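Local coordinates for protein integral membrane indolylacetylinositol arabinosyltransferase EmbC (Mycolicibacterium smegmatis, PDB 7BVE) that probably transfers arabinose units in the build-up of cell-wall arabinan, acting as a membrane-embedded glycosyltransferase that binds the antituberculosis drug ethambutol, at residues 308-313 / 421-426; 218-223 / 469-474. All blocks are in the same frame, centred on the assembly; numbering follows the deposited sequence.

Contact 1 (308-313 / 421-426)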
loop_
_atom_site.group_PDB
_atom_site.type_symbol
_atom_site.label_atom_id
_atom_site.label_comp_id
_atom_site.label_asym_id
_atom_site.label_seq_id
_atom_site.Cartn_x
_atom_site.Cartn_y
_atom_site.Cartn_z
ATOM N N SER A 308 11.711 -3.140 -28.524
ATOM C CA SER A 308 13.000 -3.030 -29.194
ATOM C C SER A 308 13.816 -4.324 -29.115
ATOM O O SER A 308 14.117 -4.858 -30.183
ATOM C CB SER A 308 13.751 -1.777 -28.705
ATOM O OG SER A 308 13.041 -0.588 -28.992
ATOM N N PRO A 309 14.180 -4.927 -27.930
ATOM C CA PRO A 309 14.745 -6.281 -28.031
ATOM C C PRO A 309 13.732 -7.386 -27.768
ATOM O O PRO A 309 14.012 -8.549 -28.064
ATOM C CB PRO A 309 15.842 -6.276 -26.966
ATOM C CG PRO A 309 15.289 -5.466 -25.925
ATOM C CD PRO A 309 14.458 -4.402 -26.565
ATOM N N PHE A 310 12.554 -7.050 -27.261
ATOM C CA PHE A 310 11.634 -8.043 -26.744
ATOM C C PHE A 310 10.496 -8.272 -27.722
ATOM O O PHE A 310 10.155 -7.403 -28.521
ATOM C CB PHE A 310 11.061 -7.627 -25.400
ATOM C CG PHE A 310 12.093 -7.445 -24.340
ATOM C CD1 PHE A 310 12.741 -8.529 -23.795
ATOM C CD2 PHE A 310 12.383 -6.189 -23.856
ATOM C CE1 PHE A 310 13.687 -8.363 -22.813
ATOM C CE2 PHE A 310 13.325 -6.019 -22.871
ATOM C CZ PHE A 310 13.975 -7.107 -22.350
ATOM N N GLY A 311 9.910 -9.461 -27.647
ATOM C CA GLY A 311 8.781 -9.795 -28.482
ATOM C C GLY A 311 9.161 -10.314 -29.850
ATOM O O GLY A 311 8.733 -9.760 -30.862
ATOM N N TRP A 312 9.968 -11.369 -29.898
ATOM C CA TRP A 312 10.275 -12.014 -31.164
ATOM C C TRP A 312 9.130 -12.862 -31.686
ATOM O O TRP A 312 9.131 -13.213 -32.868
ATOM C CB TRP A 312 11.531 -12.886 -31.032
ATOM C CG TRP A 312 11.454 -13.939 -29.970
ATOM C CD1 TRP A 312 11.870 -13.825 -28.684
ATOM C CD2 TRP A 312 10.916 -15.262 -30.100
ATOM N NE1 TRP A 312 11.632 -14.987 -28.003
ATOM C CE2 TRP A 312 11.044 -15.886 -28.850
ATOM C CE3 TRP A 312 10.338 -15.978 -31.152
ATOM C CZ2 TRP A 312 10.617 -17.187 -28.620
ATOM C CZ3 TRP A 312 9.914 -17.266 -30.921
ATOM C CH2 TRP A 312 10.056 -17.858 -29.666
ATOM N N TYR A 313 8.163 -13.202 -30.841
ATOM C CA TYR A 313 7.105 -14.134 -31.184
ATOM C C TYR A 313 5.800 -13.431 -31.534
ATOM O O TYR A 313 4.827 -14.096 -31.914
ATOM C CB TYR A 313 6.897 -15.119 -30.027
ATOM C CG TYR A 313 6.257 -14.502 -28.819
ATOM C CD1 TYR A 313 7.002 -13.783 -27.897
ATOM C CD2 TYR A 313 4.899 -14.667 -28.585
ATOM C CE1 TYR A 313 6.399 -13.206 -26.806
ATOM C CE2 TYR A 313 4.293 -14.103 -27.505
ATOM C CZ TYR A 313 5.041 -13.380 -26.618
ATOM O OH TYR A 313 4.410 -12.829 -25.540
ATOM N N THR A 421 14.488 -17.517 -24.474
ATOM C CA THR A 421 13.426 -17.118 -23.557
ATOM C C THR A 421 13.819 -15.945 -22.676
ATOM O O THR A 421 12.979 -15.453 -21.920
ATOM C CB THR A 421 12.999 -18.276 -22.658
ATOM O OG1 THR A 421 14.064 -18.622 -21.771
ATOM C CG2 THR A 421 12.642 -19.471 -23.493
ATOM N N LEU A 422 15.071 -15.503 -22.733
ATOM C CA LEU A 422 15.439 -14.280 -22.032
ATOM C C LEU A 422 14.844 -13.052 -22.704
ATOM O O LEU A 422 14.592 -12.044 -22.038
ATOM C CB LEU A 422 16.960 -14.170 -21.962
ATOM C CG LEU A 422 17.610 -13.046 -21.163
ATOM C CD1 LEU A 422 17.313 -13.209 -19.697
ATOM C CD2 LEU A 422 19.099 -13.036 -21.408
ATOM N N PHE A 423 14.597 -13.117 -24.012
ATOM C CA PHE A 423 14.099 -11.985 -24.780
ATOM C C PHE A 423 12.659 -12.168 -25.232
ATOM O O PHE A 423 12.259 -11.614 -26.257
ATOM C CB PHE A 423 14.997 -11.727 -25.984
ATOM C CG PHE A 423 16.356 -11.243 -25.617
ATOM C CD1 PHE A 423 16.554 -9.926 -25.252
ATOM C CD2 PHE A 423 17.436 -12.103 -25.630
ATOM C CE1 PHE A 423 17.801 -9.477 -24.905
ATOM C CE2 PHE A 423 18.688 -11.659 -25.284
ATOM C CZ PHE A 423 18.870 -10.344 -24.923
ATOM N N SER A 424 11.873 -12.947 -24.500
ATOM C CA SER A 424 10.445 -13.016 -24.760
ATOM C C SER A 424 9.728 -11.812 -24.183
ATOM O O SER A 424 8.885 -11.207 -24.850
ATOM C CB SER A 424 9.861 -14.297 -24.169
ATOM O OG SER A 424 10.412 -15.439 -24.788
ATOM N N GLY A 425 10.051 -11.461 -22.948
ATOM C CA GLY A 425 9.547 -10.276 -22.314
ATOM C C GLY A 425 10.518 -9.856 -21.239
ATOM O O GLY A 425 11.516 -10.539 -20.990
ATOM N N PRO A 426 10.254 -8.729 -20.574
ATOM C CA PRO A 426 11.155 -8.284 -19.499
ATOM C C PRO A 426 11.126 -9.173 -18.274
ATOM O O PRO A 426 12.057 -9.115 -17.463
ATOM C CB PRO A 426 10.643 -6.877 -19.176
ATOM C CG PRO A 426 9.899 -6.457 -20.382
ATOM C CD PRO A 426 9.269 -7.697 -20.917
#

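Contact 2 (218-223 / 469-474)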
loop_
_atom_site.group_PDB
_atom_site.type_symbol
_atom_site.label_atom_id
_atom_site.label_comp_id
_atom_site.label_asym_id
_atom_site.label_seq_id
_atom_site.Cartn_x
_atom_site.Cartn_y
_atom_site.Cartn_z
ATOM N N LEU A 218 23.265 -10.850 -45.895
ATOM C CA LEU A 218 24.269 -11.896 -46.084
ATOM C C LEU A 218 25.005 -12.220 -44.791
ATOM O O LEU A 218 25.334 -13.386 -44.544
ATOM C CB LEU A 218 25.262 -11.506 -47.175
ATOM C CG LEU A 218 24.975 -12.062 -48.569
ATOM C CD1 LEU A 218 23.730 -11.457 -49.185
ATOM C CD2 LEU A 218 26.176 -11.813 -49.454
ATOM N N ALA A 219 25.252 -11.218 -43.945
ATOM C CA ALA A 219 25.899 -11.490 -42.667
ATOM C C ALA A 219 25.007 -12.316 -41.754
ATOM O O ALA A 219 25.494 -13.228 -41.079
ATOM C CB ALA A 219 26.292 -10.189 -41.980
ATOM N N MET A 220 23.694 -12.052 -41.760
ATOM C CA MET A 220 22.788 -12.850 -40.933
ATOM C C MET A 220 22.679 -14.290 -41.427
ATOM O O MET A 220 22.704 -15.234 -40.618
ATOM C CB MET A 220 21.408 -12.199 -40.869
ATOM C CG MET A 220 21.377 -10.913 -40.062
ATOM S SD MET A 220 19.713 -10.285 -39.812
ATOM C CE MET A 220 19.330 -9.686 -41.447
ATOM N N ILE A 221 22.608 -14.479 -42.749
ATOM C CA ILE A 221 22.526 -15.828 -43.320
ATOM C C ILE A 221 23.792 -16.633 -43.026
ATOM O O ILE A 221 23.721 -17.774 -42.539
ATOM C CB ILE A 221 22.243 -15.754 -44.831
ATOM C CG1 ILE A 221 20.808 -15.297 -45.079
ATOM C CG2 ILE A 221 22.515 -17.077 -45.510
ATOM C CD1 ILE A 221 20.506 -15.024 -46.526
ATOM N N VAL A 222 24.964 -16.047 -43.292
ATOM C CA VAL A 222 26.223 -16.757 -43.084
ATOM C C VAL A 222 26.475 -17.017 -41.600
ATOM O O VAL A 222 26.991 -18.079 -41.240
ATOM C CB VAL A 222 27.369 -15.979 -43.761
ATOM C CG1 VAL A 222 28.726 -16.569 -43.453
ATOM C CG2 VAL A 222 27.171 -15.984 -45.260
ATOM N N GLY A 223 26.036 -16.119 -40.713
ATOM C CA GLY A 223 26.209 -16.368 -39.290
ATOM C C GLY A 223 25.359 -17.512 -38.766
ATOM O O GLY A 223 25.832 -18.332 -37.969
ATOM N N THR A 469 21.482 -15.365 -30.807
ATOM C CA THR A 469 20.212 -14.667 -30.609
ATOM C C THR A 469 20.257 -13.221 -31.110
ATOM O O THR A 469 19.203 -12.625 -31.381
ATOM C CB THR A 469 19.845 -14.743 -29.121
ATOM O OG1 THR A 469 20.035 -16.090 -28.676
ATOM C CG2 THR A 469 18.380 -14.411 -28.880
ATOM N N ILE A 470 21.458 -12.664 -31.288
ATOM C CA ILE A 470 21.621 -11.302 -31.795
ATOM C C ILE A 470 21.119 -11.184 -33.233
ATOM O O ILE A 470 20.621 -10.129 -33.642
ATOM C CB ILE A 470 23.100 -10.893 -31.631
ATOM C CG1 ILE A 470 23.454 -10.870 -30.149
ATOM C CG2 ILE A 470 23.399 -9.526 -32.197
ATOM C CD1 ILE A 470 24.919 -10.695 -29.879
ATOM N N PHE A 471 21.168 -12.278 -33.998
ATOM C CA PHE A 471 20.558 -12.293 -35.322
ATOM C C PHE A 471 19.042 -12.204 -35.268
ATOM O O PHE A 471 18.421 -11.820 -36.262
ATOM C CB PHE A 471 20.928 -13.566 -36.075
ATOM C CG PHE A 471 22.385 -13.712 -36.335
ATOM C CD1 PHE A 471 23.001 -12.964 -37.311
ATOM C CD2 PHE A 471 23.134 -14.629 -35.624
ATOM C CE1 PHE A 471 24.342 -13.105 -37.560
ATOM C CE2 PHE A 471 24.476 -14.776 -35.871
ATOM C CZ PHE A 471 25.076 -14.015 -36.841
ATOM N N LEU A 472 18.429 -12.575 -34.150
ATOM C CA LEU A 472 16.982 -12.509 -34.016
ATOM C C LEU A 472 16.534 -11.181 -33.433
ATOM O O LEU A 472 15.468 -10.674 -33.793
ATOM C CB LEU A 472 16.482 -13.657 -33.139
ATOM C CG LEU A 472 14.972 -13.848 -32.990
ATOM C CD1 LEU A 472 14.343 -14.222 -34.318
ATOM C CD2 LEU A 472 14.664 -14.887 -31.943
ATOM N N ILE A 473 17.333 -10.606 -32.538
ATOM C CA ILE A 473 16.982 -9.317 -31.949
ATOM C C ILE A 473 17.148 -8.199 -32.969
ATOM O O ILE A 473 16.262 -7.355 -33.141
ATOM C CB ILE A 473 17.836 -9.056 -30.700
ATOM C CG1 ILE A 473 17.578 -10.114 -29.645
ATOM C CG2 ILE A 473 17.540 -7.702 -30.122
ATOM C CD1 ILE A 473 18.573 -10.055 -28.541
ATOM N N PHE A 474 18.280 -8.177 -33.665
ATOM C CA PHE A 474 18.643 -7.078 -34.553
ATOM C C PHE A 474 18.413 -7.417 -36.010
ATOM O O PHE A 474 19.197 -7.016 -36.867
ATOM C CB PHE A 474 20.094 -6.680 -34.336
ATOM C CG PHE A 474 20.350 -6.025 -33.021
ATOM C CD1 PHE A 474 20.059 -4.688 -32.836
ATOM C CD2 PHE A 474 20.891 -6.739 -31.975
ATOM C CE1 PHE A 474 20.295 -4.083 -31.629
ATOM C CE2 PHE A 474 21.127 -6.138 -30.766
ATOM C CZ PHE A 474 20.826 -4.805 -30.593
#

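Contact 1 (308-313 / 421-426)
An irregular loop, 308-313, meets 421-426, which takes in the last residues of the predicted transmembrane helix 409-422 and the turn after them. Polar contact between them is thin. Gly311 N gives a weak hydrogen bond to Phe423 O at 3.5 Å, and Gly311 can hold that pose because its backbone, with positive phi, would jam a side chain against the preceding carbonyl. Trp312 NE1 makes a second weak, bent bond to Ser424 OG, and the same N-H also leans weakly on Leu420 O. The indole arrives edge first, with CD1 3.3 Å from Phe423 O near the ring plane; chi1 of 57° sets CG in the crowded position between N and carbonyl carbon. Tyr313 likewise turns its edge to a carbonyl, CE1 lying 3.7 Å from Ser424 O.

Apolar contact centres on Phe310. Its ring rests on the Gly425 peptide, CE1 being 3.6 Å from Gly425 O, and Leu422 O lies at its edge. Pro309 CG stands over one face and Pro426 N over the opposite face, both displaced toward the rim. CE1 also reaches Phe423 CD1 at 4.1 Å, and Pro309 CB touches that same CD1.

The side chain of Pro426 comes within about 6 Å of bound ethambutol, placing the turn near the drug pocket. Tyr313 leads into helix 314-320, and helix 470-473 packs against Pro309, Trp312 and Phe423.

Contact 2 (218-223 / 469-474)
Ala219 is the first residue of 218-223 to meet the other segment, and it does so through its backbone: its carbonyl O lies 3.7 Å from Phe471 CE1. That oxygen is already used inside the helix, where it accepts the hydrogen bond from Gly223 N, so the aromatic carbon simply packs against a satisfied helical carbonyl.

Met220 comes next and carries the side-chain part of the contact. Its CA is 3.6 Å from Phe471 CD1, and its CG meets the same ring carbon at 3.8 Å. CG stands anti to the carbonyl carbon, and the chain stays extended through chi2 before bending at chi3 (-72°). The thioether therefore runs past the phenylalanine in the opposite direction, alongside it, bringing SD to 4.1 Å from Phe471 O. Met220 O sits over one face of the ring.

One turn after Ala219, Gly223 receives the tip of the ring, with Phe471 CZ 3.6 Å from its CA. A beta carbon on Gly223 would point at this tip and clash with CZ, so the bare backbone is what lets the aromatic approach so closely. Phe471 itself has CG anti to its carbonyl carbon, which extends the ring out of its short helix toward 218-223.

No hydrogen bond joins the two segments; just outside, Lys216 NZ of the same helix bonds Phe474 O. A buried phenylalanine packed across Ala219, Met220 and Gly223 is close helix-helix packing at a glycine, here joining two predicted transmembrane segments within the GT-C-type membrane domain.

Contact 2 is the more buried of the two, van der Waals packing of a ring and a thioether chain on helix backbone, farther from the centre of the chain; contact 1 is partly buried, mostly loop and turn, with weak hydrogen bonds and carbonyls facing aromatic edges. Both interfaces use glycine: Gly311 for its backbone angles and Gly425 against the Phe310 ring in contact 1, Gly223 where the Phe471 ring comes closest in contact 2. The contacts join directly through the single short turn of helix 470-473: Ile473 packs on Phe423 and Pro309, and Leu472 on Trp312. It thus links helix 214-238 to the loop and turn of contact 1, which lies near the ethambutol site.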